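PKS (Streptomyces sp. CNQ431, PDB 5YDA) probably loads acyl building blocks for polyketide assembly, this chain being the broadly selective acyltransferase domain of the splenocin synthase SpnD. Local coordinates at residues A[152-160]-A[169-178]; A[298-309]-A[346-354]. All blocks are in the same frame, centred on the assembly; numbering follows the deposited sequence.

In the fold
Both contacts belong to the acyltransferase domain, yet they share no helix: their centres are 23 Å apart and their nearest atoms about 10 Å. Contact 1 is the more deeply buried, with seven of ten touching residues buried, and sets helix 156-161 and the end of helix 135-152 against helix 169-188 by apolar packing. Contact 2, centred about 23 Å from the chain centre against about 17 Å for contact 1, is partly buried and more polar: His298 bonds to Arg351 O, and Asp303 meets Arg350 through a salt bridge and a water. Ser200 is the second partner of His298. Helix 215-231 is common ground, touched by Met173 from contact 1 and by Leu302 and Phe309 from contact 2.

Contact 1 (A[152-160]-A[169-178]); sequences LGSDLRTAL and TAAFMALFVT
Leu156 fits between Ala170, Met173, Ala174 and Val177 as a knob in a hole, and its two methyl branches divide the work. CD1 lies over the helix backbone, 3.6 Å from Ala174 N and equally near Ala170 O, while CD2 meets Val177 CG2 tip to tip at 3.5 Å. With chi1 at -173°, CG swings anti to the Leu156 backbone N, which brings both branches into the hole. Alanines lie where the backbones come nearest: Ala159 CB and Ala170 CB touch at 3.8 Å, and Leu160 CD2 comes 3.6 Å from Ala174 CB. The Leu160 and Thr178 side chains run past each other in opposite directions, with Leu160 CD2 3.4 Å from Thr178 OG1. Helices 156-161 and 169-188 pack nearly perpendicular, their local axes 8.8 Å apart with a crossing angle of -89°, in what is probably the large alpha/beta-hydrolase-like part of the family fold; helices 201-210 and 215-231 cover other sides of helix 169-188. Toward the partly exposed end the fit slackens. Leu152, the last residue of helix 135-152, brings CD1 to Thr169 CG2 at 3.8 Å, but its CD2 is 4.5 Å from Ala170 CB. Also partly exposed, Asp155 caps helix 156-161 by accepting from Arg157 N, and Arg157 grips its carboxylate side-on through NE and NH2. Asp155 also pairs with Arg149, and Arg157 with Asp142.

Contact 2 (A[298-309]-A[346-354]); sequences HSHVLDPILESF and VDHTRRTVR
His298 ND1 donates to Arg351 O at 2.9 Å, a bent bond (139° at the hydrogen) in which the oxygen is tilted out of the imidazole plane. The other ring nitrogen, NE2, is hydrogen-bonded to Ser200 OG, so the ring is held at both nitrogens and its rotation is fixed. The second polar link is the salt bridge from Arg350 NE to Asp303 OD1, 3.1 Å long: the oxygen lies in the guanidinium plane, but the nitrogen meets the syn side of the carboxylate well out of its plane. Water 1 closes a second route, donating to Asp303 OD2 and accepting from Arg350 NH2. The Arg350 chain bends at chi2 (63°), and one face of its guanidinium lies on the backbone turn of Ser299 and His300, with His300 N 3.4 Å from Arg350 CZ.

Around the imidazole of His298, His348 O stands at the edge, 3.1 Å from His298 CE1. Val353 CG2 covers one face in a CH-pi contact, 3.4 Å from the His298 ring centroid and nearly on the normal. The edge of the His298 ring points at the face of the His348 ring in a T-shaped pair with planes at 89°. Farther out, the Leu302 and Thr349 side chains cross at about a right angle, with Leu302 CD1 3.5 Å from Thr349 CG2. Leu306 CD1 packs on Arg350 CB at 4.0 Å, and Phe309 CE2 comes 3.8 Å from Thr349 OG1, which is hydrogen-bonded to Arg225 NE.

The GxSxG sequence runs from the end of strand 195-198 into helix 201-210, with Ser200 in the turn between them; its pairing with His298 is consistent with the serine-histidine dyad of the acyltransferase family, set here against the C-terminal end of helix 342-350.

Contact 1 (A[152-160]-A[169-178])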
ATOM      1  N   LEU A 152      15.056  18.045   1.127  1.00 38.22           N
ATOM      2  CA  LEU A 152      15.053  17.363   2.413  1.00 35.15           C
ATOM      3  C   LEU A 152      16.154  17.879   3.323  1.00 35.77           C
ATOM      4  O   LEU A 152      15.940  18.016   4.531  1.00 37.19           O
ATOM      5  CB  LEU A 152      15.205  15.866   2.203  1.00 31.12           C
ATOM      6  CG  LEU A 152      14.746  14.987   3.348  1.00 35.20           C
ATOM      7  CD1 LEU A 152      13.348  15.440   3.793  1.00 32.18           C
ATOM      8  CD2 LEU A 152      14.735  13.545   2.850  1.00 27.28           C
ATOM      9  N   GLY A 153      17.331  18.175   2.762  1.00 35.32           N
ATOM     10  CA  GLY A 153      18.487  18.532   3.550  1.00 32.09           C
ATOM     11  C   GLY A 153      19.349  17.361   3.972  1.00 41.00           C
ATOM     12  O   GLY A 153      20.321  17.559   4.709  1.00 37.35           O
ATOM     13  N   SER A 154      19.036  16.151   3.520  1.00 36.40           N
ATOM     14  CA  SER A 154      19.795  14.969   3.903  1.00 35.43           C
ATOM     15  C   SER A 154      19.557  13.902   2.853  1.00 29.81           C
ATOM     16  O   SER A 154      18.766  14.084   1.923  1.00 33.52           O
ATOM     17  CB  SER A 154      19.402  14.456   5.295  1.00 32.49           C
ATOM     18  OG  SER A 154      18.020  14.141   5.350  1.00 30.70           O
ATOM     19  N   ASP A 155      20.263  12.788   3.013  1.00 31.46           N
ATOM     20  CA  ASP A 155      20.121  11.632   2.137  1.00 29.36           C
ATOM     21  C   ASP A 155      19.009  10.768   2.715  1.00 27.80           C
ATOM     22  O   ASP A 155      19.140  10.239   3.823  1.00 27.57           O
ATOM     23  CB  ASP A 155      21.444  10.865   2.035  1.00 24.75           C
ATOM     24  CG  ASP A 155      21.417   9.770   0.982  1.00 28.09           C
ATOM     25  OD1 ASP A 155      22.450   9.567   0.304  1.00 35.73           O
ATOM     26  OD2 ASP A 155      20.375   9.100   0.817  1.00 26.05           O
ATOM     27  N   LEU A 156      17.909  10.640   1.970  1.00 26.03           N
ATOM     28  CA  LEU A 156      16.759   9.888   2.456  1.00 23.90           C
ATOM     29  C   LEU A 156      17.128   8.460   2.858  1.00 26.58           C
ATOM     30  O   LEU A 156      16.505   7.891   3.764  1.00 25.02           O
ATOM     31  CB  LEU A 156      15.665   9.870   1.393  1.00 21.73           C
ATOM     32  CG  LEU A 156      14.349   9.238   1.864  1.00 23.81           C
ATOM     33  CD1 LEU A 156      13.699  10.064   2.964  1.00 18.70           C
ATOM     34  CD2 LEU A 156      13.400   9.047   0.712  1.00 16.51           C
ATOM     35  N   ARG A 157      18.141   7.866   2.223  1.00 23.93           N
ATOM     36  CA  ARG A 157      18.466   6.476   2.545  1.00 29.38           C
ATOM     37  C   ARG A 157      18.952   6.308   3.980  1.00 29.02           C
ATOM     38  O   ARG A 157      18.782   5.228   4.560  1.00 27.19           O
ATOM     39  CB  ARG A 157      19.477   5.945   1.538  1.00 23.00           C
ATOM     40  CG  ARG A 157      18.801   5.769   0.183  1.00 26.75           C
ATOM     41  CD  ARG A 157      19.768   5.766  -0.970  1.00 24.57           C
ATOM     42  NE  ARG A 157      20.517   7.013  -1.058  1.00 22.72           N
ATOM     43  CZ  ARG A 157      21.296   7.322  -2.091  1.00 26.95           C
ATOM     44  NH1 ARG A 157      21.425   6.459  -3.101  1.00 24.42           N
ATOM     45  NH2 ARG A 157      21.954   8.474  -2.103  1.00 24.19           N
ATOM     46  N   THR A 158      19.512   7.364   4.570  1.00 27.94           N
ATOM     47  CA  THR A 158      19.799   7.371   5.999  1.00 26.70           C
ATOM     48  C   THR A 158      18.531   7.127   6.806  1.00 32.05           C
ATOM     49  O   THR A 158      18.510   6.299   7.724  1.00 29.11           O
ATOM     50  CB  THR A 158      20.423   8.713   6.390  1.00 25.20           C
ATOM     51  OG1 THR A 158      21.743   8.796   5.844  1.00 31.32           O
ATOM     52  CG2 THR A 158      20.479   8.858   7.885  1.00 33.33           C
ATOM     53  N   ALA A 159      17.455   7.854   6.474  1.00 30.00           N
ATOM     54  CA  ALA A 159      16.204   7.695   7.204  1.00 27.57           C
ATOM     55  C   ALA A 159      15.528   6.376   6.876  1.00 24.59           C
ATOM     56  O   ALA A 159      14.864   5.793   7.738  1.00 29.19           O
ATOM     57  CB  ALA A 159      15.263   8.857   6.899  1.00 26.44           C
ATOM     58  N   LEU A 160      15.672   5.894   5.643  1.00 21.70           N
ATOM     59  CA  LEU A 160      15.038   4.634   5.265  1.00 26.04           C
ATOM     60  C   LEU A 160      15.663   3.448   5.992  1.00 26.81           C
ATOM     61  O   LEU A 160      14.960   2.506   6.366  1.00 25.72           O
ATOM     62  CB  LEU A 160      15.147   4.416   3.757  1.00 20.64           C
ATOM     63  CG  LEU A 160      14.212   5.203   2.836  1.00 26.51           C
ATOM     64  CD1 LEU A 160      14.762   5.271   1.388  1.00 21.09           C
ATOM     65  CD2 LEU A 160      12.862   4.536   2.838  1.00 20.50           C
ATOM     66  N   THR A 169       9.905  15.041   8.733  1.00 28.58           N
ATOM     67  CA  THR A 169       9.752  15.109   7.281  1.00 27.97           C
ATOM     68  C   THR A 169      10.382  13.891   6.606  1.00 22.38           C
ATOM     69  O   THR A 169       9.775  13.272   5.719  1.00 24.16           O
ATOM     70  CB  THR A 169      10.380  16.407   6.750  1.00 26.83           C
ATOM     71  OG1 THR A 169       9.897  17.525   7.509  1.00 23.13           O
ATOM     72  CG2 THR A 169      10.036  16.612   5.277  1.00 24.33           C
ATOM     73  N   ALA A 170      11.584  13.514   7.046  1.00 20.03           N
ATOM     74  CA  ALA A 170      12.278  12.374   6.460  1.00 24.06           C
ATOM     75  C   ALA A 170      11.520  11.069   6.695  1.00 24.30           C
ATOM     76  O   ALA A 170      11.498  10.189   5.818  1.00 19.23           O
ATOM     77  CB  ALA A 170      13.691  12.276   7.040  1.00 22.49           C
ATOM     78  N   ALA A 171      10.919  10.909   7.885  1.00 23.20           N
ATOM     79  CA  ALA A 171      10.203   9.673   8.180  1.00 22.74           C
ATOM     80  C   ALA A 171       9.053   9.475   7.204  1.00 21.77           C
ATOM     81  O   ALA A 171       8.816   8.360   6.726  1.00 20.46           O
ATOM     82  CB  ALA A 171       9.685   9.676   9.628  1.00 20.35           C
ATOM     83  N   PHE A 172       8.326  10.550   6.886  1.00 18.95           N
ATOM     84  CA  PHE A 172       7.188  10.383   6.000  1.00 18.44           C
ATOM     85  C   PHE A 172       7.628  10.301   4.548  1.00 19.90           C
ATOM     86  O   PHE A 172       7.037   9.541   3.773  1.00 17.43           O
ATOM     87  CB  PHE A 172       6.178  11.506   6.219  1.00 19.42           C
ATOM     88  CG  PHE A 172       5.450  11.397   7.520  1.00 23.92           C
ATOM     89  CD1 PHE A 172       4.578  10.335   7.751  1.00 27.20           C
ATOM     90  CD2 PHE A 172       5.652  12.332   8.527  1.00 25.03           C
ATOM     91  CE1 PHE A 172       3.908  10.216   8.961  1.00 26.84           C
ATOM     92  CE2 PHE A 172       4.988  12.225   9.737  1.00 27.79           C
ATOM     93  CZ  PHE A 172       4.112  11.166   9.957  1.00 28.12           C
ATOM     94  N   MET A 173       8.680  11.050   4.166  1.00 18.90           N
ATOM     95  CA  MET A 173       9.214  10.909   2.812  1.00 16.11           C
ATOM     96  C   MET A 173       9.771   9.512   2.594  1.00 21.51           C
ATOM     97  O   MET A 173       9.633   8.955   1.494  1.00 20.19           O
ATOM     98  CB  MET A 173      10.279  11.972   2.540  1.00 18.18           C
ATOM     99  CG  MET A 173       9.712  13.408   2.454  1.00 16.46           C
ATOM    100  SD  MET A 173       8.357  13.569   1.250  1.00 24.91           S
ATOM    101  CE  MET A 173       9.171  13.003  -0.258  1.00 21.24           C
ATOM    102  N   ALA A 174      10.366   8.910   3.637  1.00 18.85           N
ATOM    103  CA  ALA A 174      10.735   7.501   3.541  1.00 19.17           C
ATOM    104  C   ALA A 174       9.536   6.659   3.122  1.00 20.02           C
ATOM    105  O   ALA A 174       9.652   5.770   2.262  1.00 18.95           O
ATOM    106  CB  ALA A 174      11.301   7.002   4.879  1.00 16.27           C
ATOM    107  N   LEU A 175       8.363   6.930   3.706  1.00 17.41           N
ATOM    108  CA  LEU A 175       7.185   6.135   3.358  1.00 19.75           C
ATOM    109  C   LEU A 175       6.762   6.402   1.923  1.00 19.02           C
ATOM    110  O   LEU A 175       6.454   5.463   1.175  1.00 18.57           O
ATOM    111  CB  LEU A 175       6.024   6.423   4.322  1.00 16.18           C
ATOM    112  CG  LEU A 175       4.719   5.701   3.969  1.00 19.63           C
ATOM    113  CD1 LEU A 175       4.855   4.189   4.161  1.00 16.33           C
ATOM    114  CD2 LEU A 175       3.579   6.229   4.807  1.00 20.20           C
ATOM    115  N   PHE A 176       6.763   7.681   1.517  1.00 15.75           N
ATOM    116  CA  PHE A 176       6.362   8.021   0.156  1.00 20.64           C
ATOM    117  C   PHE A 176       7.231   7.305  -0.872  1.00 18.97           C
ATOM    118  O   PHE A 176       6.717   6.695  -1.814  1.00 18.91           O
ATOM    119  CB  PHE A 176       6.424   9.534  -0.035  1.00 20.18           C
ATOM    120  CG  PHE A 176       6.097   9.987  -1.426  1.00 25.65           C
ATOM    121  CD1 PHE A 176       4.779  10.002  -1.872  1.00 21.17           C
ATOM    122  CD2 PHE A 176       7.105  10.394  -2.293  1.00 24.20           C
ATOM    123  CE1 PHE A 176       4.480  10.418  -3.163  1.00 25.33           C
ATOM    124  CE2 PHE A 176       6.812  10.810  -3.574  1.00 21.66           C
ATOM    125  CZ  PHE A 176       5.494  10.824  -4.013  1.00 22.22           C
ATOM    126  N   VAL A 177       8.551   7.309  -0.665  1.00 18.52           N
ATOM    127  CA  VAL A 177       9.464   6.710  -1.632  1.00 17.52           C
ATOM    128  C   VAL A 177       9.364   5.193  -1.596  1.00 17.20           C
ATOM    129  O   VAL A 177       9.440   4.527  -2.642  1.00 18.33           O
ATOM    130  CB  VAL A 177      10.901   7.208  -1.381  1.00 19.56           C
ATOM    131  CG1 VAL A 177      11.921   6.402  -2.187  1.00 17.24           C
ATOM    132  CG2 VAL A 177      10.983   8.690  -1.729  1.00 14.97           C
ATOM    133  N   THR A 178       9.158   4.616  -0.406  1.00 20.00           N
ATOM    134  CA  THR A 178       8.957   3.167  -0.326  1.00 17.04           C
ATOM    135  C   THR A 178       7.751   2.734  -1.148  1.00 15.75           C
ATOM    136  O   THR A 178       7.822   1.764  -1.912  1.00 16.09           O
ATOM    137  CB  THR A 178       8.791   2.717   1.135  1.00 20.36           C
ATOM    138  OG1 THR A 178       9.976   3.033   1.883  1.00 17.84           O
ATOM    139  CG2 THR A 178       8.527   1.211   1.197  1.00 14.96           C
TER

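Contact 2 (A[298-309]-A[346-354])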
ATOM      1  N   HIS A 298      -6.237  17.635   7.301  1.00 20.96           N
ATOM      2  CA  HIS A 298      -7.626  17.582   6.886  1.00 26.47           C
ATOM      3  C   HIS A 298      -8.636  18.225   7.809  1.00 26.32           C
ATOM      4  O   HIS A 298      -9.718  17.755   7.956  1.00 32.16           O
ATOM      5  CB  HIS A 298      -8.043  16.152   6.538  1.00 23.42           C
ATOM      6  CG  HIS A 298      -7.118  15.477   5.588  1.00 21.36           C
ATOM      7  ND1 HIS A 298      -7.228  15.615   4.236  1.00 23.20           N
ATOM      8  CD2 HIS A 298      -6.052  14.691   5.793  1.00 21.48           C
ATOM      9  CE1 HIS A 298      -6.264  14.961   3.648  1.00 21.94           C
ATOM     10  NE2 HIS A 298      -5.536  14.388   4.570  1.00 21.63           N
ATOM     11  N   SER A 299      -8.254  19.323   8.398  1.00 25.02           N
ATOM     12  CA  SER A 299      -9.071  20.104   9.321  1.00 25.63           C
ATOM     13  C   SER A 299      -8.796  21.601   9.170  1.00 32.84           C
ATOM     14  O   SER A 299      -7.833  22.032   8.523  1.00 27.86           O
ATOM     15  CB  SER A 299      -8.835  19.695  10.772  1.00 25.32           C
ATOM     16  OG  SER A 299      -7.682  20.309  11.310  1.00 23.61           O
ATOM     17  N   HIS A 300      -9.657  22.393   9.819  1.00 31.12           N
ATOM     18  CA  HIS A 300      -9.540  23.847   9.791  1.00 32.77           C
ATOM     19  C   HIS A 300      -8.168  24.319  10.272  1.00 30.55           C
ATOM     20  O   HIS A 300      -7.705  25.389   9.860  1.00 34.98           O
ATOM     21  CB  HIS A 300     -10.640  24.459  10.653  1.00 30.77           C
ATOM     22  CG  HIS A 300     -10.502  24.116  12.099  1.00 32.05           C
ATOM     23  ND1 HIS A 300     -10.936  22.912  12.620  1.00 32.09           N
ATOM     24  CD2 HIS A 300      -9.910  24.782  13.119  1.00 27.11           C
ATOM     25  CE1 HIS A 300     -10.648  22.868  13.909  1.00 32.54           C
ATOM     26  NE2 HIS A 300     -10.021  23.989  14.237  1.00 33.95           N
ATOM     27  N   VAL A 301      -7.486  23.531  11.107  1.00 27.46           N
ATOM     28  CA  VAL A 301      -6.149  23.902  11.588  1.00 29.67           C
ATOM     29  C   VAL A 301      -5.179  24.196  10.437  1.00 28.38           C
ATOM     30  O   VAL A 301      -4.203  24.935  10.608  1.00 29.87           O
ATOM     31  CB  VAL A 301      -5.599  22.793  12.513  1.00 25.07           C
ATOM     32  CG1 VAL A 301      -4.157  23.080  12.914  1.00 23.12           C
ATOM     33  CG2 VAL A 301      -6.477  22.650  13.763  1.00 28.79           C
ATOM     34  N   LEU A 302      -5.419  23.634   9.254  1.00 29.38           N
ATOM     35  CA  LEU A 302      -4.513  23.887   8.138  1.00 31.85           C
ATOM     36  C   LEU A 302      -4.822  25.176   7.375  1.00 30.08           C
ATOM     37  O   LEU A 302      -4.029  25.543   6.502  1.00 30.94           O
ATOM     38  CB  LEU A 302      -4.535  22.712   7.152  1.00 24.36           C
ATOM     39  CG  LEU A 302      -4.080  21.345   7.661  1.00 27.93           C
ATOM     40  CD1 LEU A 302      -3.863  20.427   6.474  1.00 25.61           C
ATOM     41  CD2 LEU A 302      -2.827  21.456   8.523  1.00 23.18           C
ATOM     42  N   ASP A 303      -5.945  25.851   7.659  1.00 30.26           N
ATOM     43  CA  ASP A 303      -6.353  27.038   6.900  1.00 35.93           C
ATOM     44  C   ASP A 303      -5.228  28.047   6.674  1.00 35.00           C
ATOM     45  O   ASP A 303      -5.024  28.449   5.520  1.00 32.31           O
ATOM     46  CB  ASP A 303      -7.546  27.719   7.585  1.00 31.80           C
ATOM     47  CG  ASP A 303      -8.862  27.021   7.306  1.00 36.70           C
ATOM     48  OD1 ASP A 303      -8.946  26.249   6.333  1.00 33.77           O
ATOM     49  OD2 ASP A 303      -9.831  27.267   8.053  1.00 38.81           O
ATOM     50  N   PRO A 304      -4.449  28.460   7.683  1.00 33.24           N
ATOM     51  CA  PRO A 304      -3.392  29.456   7.425  1.00 33.45           C
ATOM     52  C   PRO A 304      -2.337  29.047   6.393  1.00 38.43           C
ATOM     53  O   PRO A 304      -1.678  29.943   5.854  1.00 43.44           O
ATOM     54  CB  PRO A 304      -2.754  29.661   8.810  1.00 29.14           C
ATOM     55  CG  PRO A 304      -3.830  29.289   9.791  1.00 26.93           C
ATOM     56  CD  PRO A 304      -4.553  28.142   9.125  1.00 34.68           C
ATOM     57  N   ILE A 305      -2.131  27.759   6.092  1.00 32.94           N
ATOM     58  CA  ILE A 305      -1.066  27.370   5.160  1.00 27.69           C
ATOM     59  C   ILE A 305      -1.589  26.921   3.809  1.00 28.49           C
ATOM     60  O   ILE A 305      -0.789  26.517   2.961  1.00 32.88           O
ATOM     61  CB  ILE A 305      -0.133  26.296   5.755  1.00 31.55           C
ATOM     62  CG1 ILE A 305      -0.909  25.065   6.255  1.00 28.58           C
ATOM     63  CG2 ILE A 305       0.678  26.887   6.894  1.00 31.82           C
ATOM     64  CD1 ILE A 305      -1.436  24.092   5.167  1.00 23.78           C
ATOM     65  N   LEU A 306      -2.902  26.975   3.576  1.00 29.15           N
ATOM     66  CA  LEU A 306      -3.443  26.457   2.323  1.00 31.78           C
ATOM     67  C   LEU A 306      -2.919  27.236   1.119  1.00 37.06           C
ATOM     68  O   LEU A 306      -2.506  26.643   0.111  1.00 32.20           O
ATOM     69  CB  LEU A 306      -4.973  26.488   2.358  1.00 30.51           C
ATOM     70  CG  LEU A 306      -5.647  25.484   3.306  1.00 37.43           C
ATOM     71  CD1 LEU A 306      -7.162  25.560   3.182  1.00 31.34           C
ATOM     72  CD2 LEU A 306      -5.150  24.067   3.033  1.00 26.04           C
ATOM     73  N   GLU A 307      -2.942  28.568   1.199  1.00 36.20           N
ATOM     74  CA  GLU A 307      -2.515  29.378   0.058  1.00 45.19           C
ATOM     75  C   GLU A 307      -1.021  29.228  -0.187  1.00 35.16           C
ATOM     76  O   GLU A 307      -0.582  29.035  -1.329  1.00 36.66           O
ATOM     77  CB  GLU A 307      -2.901  30.850   0.268  1.00 44.25           C
ATOM     78  CG  GLU A 307      -4.363  31.151  -0.022  1.00 41.77           C
ATOM     79  CD  GLU A 307      -4.650  31.234  -1.522  1.00 63.76           C
ATOM     80  OE1 GLU A 307      -5.081  32.291  -1.994  1.00 77.08           O
ATOM     81  OE2 GLU A 307      -4.463  30.246  -2.240  1.00 62.41           O
ATOM     82  N   SER A 308      -0.227  29.259   0.874  1.00 35.36           N
ATOM     83  CA  SER A 308       1.190  28.975   0.721  1.00 32.44           C
ATOM     84  C   SER A 308       1.421  27.606   0.099  1.00 34.54           C
ATOM     85  O   SER A 308       2.346  27.423  -0.708  1.00 35.03           O
ATOM     86  CB  SER A 308       1.881  29.056   2.069  1.00 32.43           C
ATOM     87  OG  SER A 308       3.152  28.452   1.931  1.00 37.75           O
ATOM     88  N   PHE A 309       0.607  26.618   0.468  1.00 33.63           N
ATOM     89  CA  PHE A 309       0.824  25.303  -0.116  1.00 30.41           C
ATOM     90  C   PHE A 309       0.431  25.288  -1.587  1.00 26.65           C
ATOM     91  O   PHE A 309       1.034  24.558  -2.379  1.00 27.04           O
ATOM     92  CB  PHE A 309       0.067  24.230   0.666  1.00 28.32           C
ATOM     93  CG  PHE A 309       0.222  22.855   0.090  1.00 21.75           C
ATOM     94  CD1 PHE A 309       1.476  22.307  -0.079  1.00 23.35           C
ATOM     95  CD2 PHE A 309      -0.878  22.132  -0.309  1.00 26.52           C
ATOM     96  CE1 PHE A 309       1.634  21.059  -0.623  1.00 22.58           C
ATOM     97  CE2 PHE A 309      -0.735  20.864  -0.841  1.00 22.94           C
ATOM     98  CZ  PHE A 309       0.521  20.335  -1.003  1.00 26.69           C
ATOM     99  N   VAL A 346      -5.544  21.529  -3.377  1.00 24.11           N
ATOM    100  CA  VAL A 346      -5.686  22.272  -2.127  1.00 25.36           C
ATOM    101  C   VAL A 346      -6.850  21.712  -1.311  1.00 26.60           C
ATOM    102  O   VAL A 346      -6.717  21.447  -0.113  1.00 27.31           O
ATOM    103  CB  VAL A 346      -5.865  23.781  -2.406  1.00 29.42           C
ATOM    104  CG1 VAL A 346      -6.204  24.532  -1.107  1.00 19.80           C
ATOM    105  CG2 VAL A 346      -4.601  24.370  -3.036  1.00 25.27           C
ATOM    106  N   ASP A 347      -8.011  21.529  -1.953  1.00 25.93           N
ATOM    107  CA  ASP A 347      -9.162  20.935  -1.273  1.00 27.82           C
ATOM    108  C   ASP A 347      -8.827  19.561  -0.706  1.00 30.37           C
ATOM    109  O   ASP A 347      -9.286  19.197   0.384  1.00 28.55           O
ATOM    110  CB  ASP A 347     -10.347  20.808  -2.235  1.00 29.57           C
ATOM    111  CG  ASP A 347     -10.998  22.136  -2.542  1.00 35.74           C
ATOM    112  OD1 ASP A 347     -10.812  23.094  -1.762  1.00 38.45           O
ATOM    113  OD2 ASP A 347     -11.703  22.215  -3.567  1.00 43.91           O
ATOM    114  N   HIS A 348      -8.051  18.772  -1.451  1.00 27.64           N
ATOM    115  CA  HIS A 348      -7.709  17.436  -0.993  1.00 28.89           C
ATOM    116  C   HIS A 348      -7.067  17.476   0.388  1.00 29.51           C
ATOM    117  O   HIS A 348      -7.387  16.650   1.252  1.00 27.91           O
ATOM    118  CB  HIS A 348      -6.779  16.757  -1.999  1.00 25.49           C
ATOM    119  CG  HIS A 348      -6.251  15.448  -1.512  1.00 28.82           C
ATOM    120  ND1 HIS A 348      -5.006  15.319  -0.937  1.00 25.71           N
ATOM    121  CD2 HIS A 348      -6.817  14.217  -1.473  1.00 25.52           C
ATOM    122  CE1 HIS A 348      -4.822  14.061  -0.574  1.00 25.17           C
ATOM    123  NE2 HIS A 348      -5.905  13.372  -0.892  1.00 22.71           N
ATOM    124  N   THR A 349      -6.191  18.461   0.624  1.00 26.13           N
ATOM    125  CA  THR A 349      -5.481  18.591   1.891  1.00 25.51           C
ATOM    126  C   THR A 349      -6.359  19.174   2.994  1.00 26.89           C
ATOM    127  O   THR A 349      -6.154  18.862   4.176  1.00 26.60           O
ATOM    128  CB  THR A 349      -4.220  19.440   1.665  1.00 30.29           C
ATOM    129  OG1 THR A 349      -3.233  18.632   1.003  1.00 35.13           O
ATOM    130  CG2 THR A 349      -3.633  20.012   2.976  1.00 20.57           C
ATOM    131  N   ARG A 350      -7.355  19.985   2.641  1.00 25.36           N
ATOM    132  CA  ARG A 350      -8.222  20.583   3.649  1.00 29.48           C
ATOM    133  C   ARG A 350      -9.398  19.684   4.030  1.00 27.03           C
ATOM    134  O   ARG A 350      -9.832  19.695   5.186  1.00 24.11           O
ATOM    135  CB  ARG A 350      -8.744  21.933   3.145  1.00 27.72           C
ATOM    136  CG  ARG A 350      -9.810  22.570   4.016  1.00 26.86           C
ATOM    137  CD  ARG A 350      -9.277  22.907   5.392  1.00 30.98           C
ATOM    138  NE  ARG A 350     -10.318  23.456   6.259  1.00 34.34           N
ATOM    139  CZ  ARG A 350     -11.285  22.737   6.838  1.00 36.56           C
ATOM    140  NH1 ARG A 350     -11.372  21.422   6.648  1.00 29.88           N
ATOM    141  NH2 ARG A 350     -12.178  23.340   7.607  1.00 29.41           N
ATOM    142  N   ARG A 351      -9.912  18.903   3.096  1.00 25.63           N
ATOM    143  CA  ARG A 351     -11.209  18.269   3.250  1.00 25.05           C
ATOM    144  C   ARG A 351     -11.090  16.814   3.687  1.00 28.85           C
ATOM    145  O   ARG A 351     -10.031  16.177   3.605  1.00 25.89           O
ATOM    146  CB  ARG A 351     -12.000  18.369   1.943  1.00 23.07           C
ATOM    147  CG  ARG A 351     -12.503  19.809   1.707  1.00 30.93           C
ATOM    148  CD  ARG A 351     -13.278  19.979   0.422  1.00 41.41           C
ATOM    149  NE  ARG A 351     -14.372  19.019   0.257  1.00 50.16           N
ATOM    150  CZ  ARG A 351     -15.077  18.897  -0.868  1.00 54.36           C
ATOM    151  NH1 ARG A 351     -14.797  19.680  -1.907  1.00 48.71           N
ATOM    152  NH2 ARG A 351     -16.053  17.998  -0.965  1.00 50.01           N
ATOM    153  N   THR A 352     -12.216  16.306   4.172  1.00 27.66           N
ATOM    154  CA  THR A 352     -12.308  14.950   4.675  1.00 24.84           C
ATOM    155  C   THR A 352     -11.791  13.945   3.657  1.00 22.84           C
ATOM    156  O   THR A 352     -12.120  14.010   2.468  1.00 23.69           O
ATOM    157  CB  THR A 352     -13.770  14.651   5.026  1.00 29.69           C
ATOM    158  OG1 THR A 352     -14.250  15.658   5.937  1.00 27.00           O
ATOM    159  CG2 THR A 352     -13.904  13.249   5.663  1.00 22.87           C
ATOM    160  N   VAL A 353     -10.965  13.017   4.134  1.00 19.38           N
ATOM    161  CA  VAL A 353     -10.576  11.861   3.329  1.00 21.85           C
ATOM    162  C   VAL A 353     -11.765  10.897   3.284  1.00 25.07           C
ATOM    163  O   VAL A 353     -12.069  10.207   4.265  1.00 23.40           O
ATOM    164  CB  VAL A 353      -9.315  11.183   3.890  1.00 18.01           C
ATOM    165  CG1 VAL A 353      -8.959   9.960   3.089  1.00 15.65           C
ATOM    166  CG2 VAL A 353      -8.135  12.162   3.888  1.00 20.01           C
ATOM    167  N   ARG A 354     -12.444  10.850   2.142  1.00 21.79           N
ATOM    168  CA  ARG A 354     -13.539   9.907   1.930  1.00 21.30           C
ATOM    169  C   ARG A 354     -12.999   8.561   1.429  1.00 23.31           C
ATOM    170  O   ARG A 354     -13.302   8.095   0.330  1.00 21.72           O
ATOM    171  CB  ARG A 354     -14.555  10.492   0.958  1.00 25.79           C
ATOM    172  CG  ARG A 354     -15.114  11.858   1.372  1.00 29.00           C
ATOM    173  CD  ARG A 354     -16.241  11.698   2.377  1.00 38.05           C
ATOM    174  NE  ARG A 354     -16.551  12.947   3.078  1.00 44.28           N
ATOM    175  CZ  ARG A 354     -17.358  13.031   4.133  1.00 45.04           C
ATOM    176  NH1 ARG A 354     -17.586  14.207   4.712  1.00 45.61           N
ATOM    177  NH2 ARG A 354     -17.939  11.933   4.606  1.00 39.84           N
TER
HETATM  178  O   HOH W   1     -12.422  26.415   7.662  1.00 40.63           O